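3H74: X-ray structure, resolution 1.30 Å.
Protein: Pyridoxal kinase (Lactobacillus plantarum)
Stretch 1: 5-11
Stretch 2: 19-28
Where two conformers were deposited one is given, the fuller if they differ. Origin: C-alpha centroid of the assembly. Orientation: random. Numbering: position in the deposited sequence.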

# COMPACT_ATOMS: atom_id res chain seq x y z
N THR A 5 6.51 16.90 -0.57
CA THR A 5 5.14 16.68 -0.97
C THR A 5 4.98 15.25 -1.45
O THR A 5 5.71 14.79 -2.34
N MSE A 6 4.02 14.54 -0.87
CA MSE A 6 3.71 13.20 -1.33
C MSE A 6 2.28 13.08 -1.79
O MSE A 6 1.34 13.42 -1.05
N LEU A 7 2.12 12.58 -3.00
CA LEU A 7 0.83 12.22 -3.53
C LEU A 7 0.44 10.87 -2.96
O LEU A 7 1.22 9.92 -3.01
N VAL A 8 -0.77 10.78 -2.42
CA VAL A 8 -1.33 9.50 -1.99
C VAL A 8 -2.64 9.31 -2.73
O VAL A 8 -3.58 10.09 -2.49
N ALA A 9 -2.70 8.32 -3.61
CA ALA A 9 -3.91 8.05 -4.38
C ALA A 9 -4.44 6.68 -3.99
O ALA A 9 -3.80 5.66 -4.27
N GLU A 10 -5.59 6.67 -3.31
CA GLU A 10 -6.26 5.43 -2.92
C GLU A 10 -7.68 5.78 -2.53
O GLU A 10 -8.08 6.94 -2.59
N ASP A 11 -8.46 4.78 -2.13
CA ASP A 11 -9.86 5.03 -1.80
C ASP A 11 -10.00 5.84 -0.52
O ASP A 11 -9.14 5.77 0.37
N SER A 19 -7.35 3.06 4.59
CA SER A 19 -6.94 3.74 3.36
C SER A 19 -6.60 5.23 3.56
O SER A 19 -5.79 5.56 4.42
N LEU A 20 -7.21 6.14 2.80
CA LEU A 20 -6.81 7.53 2.86
C LEU A 20 -7.02 8.16 4.23
O LEU A 20 -6.23 9.00 4.66
N SER A 21 -8.08 7.73 4.93
CA SER A 21 -8.35 8.25 6.27
C SER A 21 -7.24 7.92 7.28
O SER A 21 -7.07 8.63 8.27
N SER A 22 -6.50 6.84 7.04
CA SER A 22 -5.37 6.53 7.91
C SER A 22 -4.04 7.01 7.33
O SER A 22 -3.15 7.40 8.08
N ALA A 23 -3.91 7.01 6.00
CA ALA A 23 -2.68 7.51 5.38
C ALA A 23 -2.48 9.00 5.65
O ALA A 23 -1.35 9.44 5.87
N LEU A 24 -3.55 9.78 5.63
CA LEU A 24 -3.44 11.22 5.85
C LEU A 24 -2.82 11.56 7.20
O LEU A 24 -1.82 12.30 7.25
N PRO A 25 -3.40 11.07 8.31
CA PRO A 25 -2.77 11.34 9.61
C PRO A 25 -1.32 10.84 9.71
O PRO A 25 -0.45 11.56 10.20
N VAL A 26 -1.06 9.62 9.23
CA VAL A 26 0.27 9.05 9.35
C VAL A 26 1.32 9.87 8.60
O VAL A 26 2.36 10.24 9.15
N LEU A 27 1.04 10.19 7.34
CA LEU A 27 2.02 10.89 6.52
C LEU A 27 2.14 12.36 6.90
O LEU A 27 3.22 12.93 6.84
N THR A 28 1.05 12.96 7.34
CA THR A 28 1.12 14.31 7.90
C THR A 28 2.04 14.32 9.13
O THR A 28 2.91 15.18 9.25

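The polar contacts gather where D11 of the strand meets S19 of the helical stretch. The backbone N of L20 donates to D11 O (3.1 Å) with a favourable N-H...O angle of 158°, tying the two backbones together. Beside it, S19 OG lies 2.8 Å from D11 OD2 and 2.9 Å from D11 O; its single proton could serve either acceptor. S19 points toward the strand with chi1 in p, and so short a hydroxyl side chain suits this tight spot. D11 has its CA-to-CB bond directed away from the helix, yet chi1 p and chi2 -70° bring its carboxylate back to the serine.

E10, directed toward the helix with chi1 p and chi2 t, carries OE2 to 3.1 Å from S19 C and 3.6 Å from A23 CB. E10 OE2 also comes within 3.4 Å of L20 N, but the angle is too poor for a hydrogen bond, in keeping with that amide's commitment to D11 O. The methylenes of E10 give the carboxylate an apolar stem, and CG lies 4.2 Å from L20 CD1.

Farther along, the contact becomes wholly apolar. Because side chains alternate along a strand, M6, V8 and E10 face the helix while A9 points away. V8, chi1 t, spreads its two methyls along the helix: CG1 lies 3.7 Å from L20 CD1 and 4.1 Å from A23 CB, while CG2 reaches L27 CD1 at 3.5 Å. L20 leaves its backbone sideways, but its t,p rotamer carries CD1 to the valine. A23, directed toward the strand, offers only a methyl, a small surface beside both V8 and E10. One turn on, L27 (m,t) also points inward, and its CD1 meets SE of M6, a selenomethionine, at 3.8 Å. The t,t chi1 and chi2 of M6 carry SE to L27; chi3 m sets only CE.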

# COMPACT_ATOMS: atom_id res chain seq x y z
CB THR A 5 4.76 17.67 -2.08
OG1 THR A 5 4.79 19.01 -1.56
CG2 THR A 5 3.38 17.39 -2.63
CB MSE A 6 3.99 12.14 -0.27
CG MSE A 6 3.72 10.72 -0.78
SE MSE A 6 3.94 9.37 0.57
CE MSE A 6 5.89 9.40 0.69
CB LEU A 7 0.91 12.13 -5.06
CG LEU A 7 -0.29 11.54 -5.80
CD1 LEU A 7 -1.56 12.39 -5.57
CD2 LEU A 7 0.01 11.41 -7.28
CB VAL A 8 -1.56 9.41 -0.46
CG1 VAL A 8 -2.07 8.03 -0.08
CG2 VAL A 8 -0.28 9.74 0.28
CB ALA A 9 -3.64 8.12 -5.87
CB GLU A 10 -5.50 4.69 -1.80
CG GLU A 10 -5.34 5.48 -0.52
CD GLU A 10 -4.20 4.96 0.33
OE1 GLU A 10 -3.19 4.50 -0.23
OE2 GLU A 10 -4.29 5.05 1.55
CB ASP A 11 -10.61 3.72 -1.66
CG ASP A 11 -9.97 2.80 -0.63
OD1 ASP A 11 -8.88 2.29 -0.88
OD2 ASP A 11 -10.55 2.61 0.47
CB SER A 19 -7.94 3.46 2.22
OG SER A 19 -9.26 3.82 2.58
CB LEU A 20 -7.53 8.34 1.79
CG LEU A 20 -6.88 9.62 1.28
CD1 LEU A 20 -5.43 9.41 0.85
CD2 LEU A 20 -7.71 10.13 0.11
CB SER A 21 -9.68 7.74 6.81
OG SER A 21 -9.56 6.45 7.35
CB SER A 22 -5.33 5.04 8.26
OG SER A 22 -5.27 4.25 7.10
CB ALA A 23 -2.68 7.23 3.90
CB LEU A 24 -4.79 11.93 5.66
CG LEU A 24 -4.91 12.83 4.43
CD1 LEU A 24 -6.35 13.24 4.23
CD2 LEU A 24 -4.00 14.06 4.54
CB PRO A 25 -3.69 10.60 10.60
CG PRO A 25 -5.02 10.59 9.91
CD PRO A 25 -4.67 10.35 8.48
CB VAL A 26 0.26 7.57 8.89
CG1 VAL A 26 1.67 7.03 8.70
CG2 VAL A 26 -0.52 6.71 9.88
CB LEU A 27 1.74 10.67 5.04
CG LEU A 27 2.07 9.23 4.60
CD1 LEU A 27 1.34 8.88 3.31
CD2 LEU A 27 3.57 9.01 4.46
CB THR A 28 -0.28 14.84 8.24
OG1 THR A 28 -1.06 14.90 7.05
CG2 THR A 28 -0.22 16.24 8.85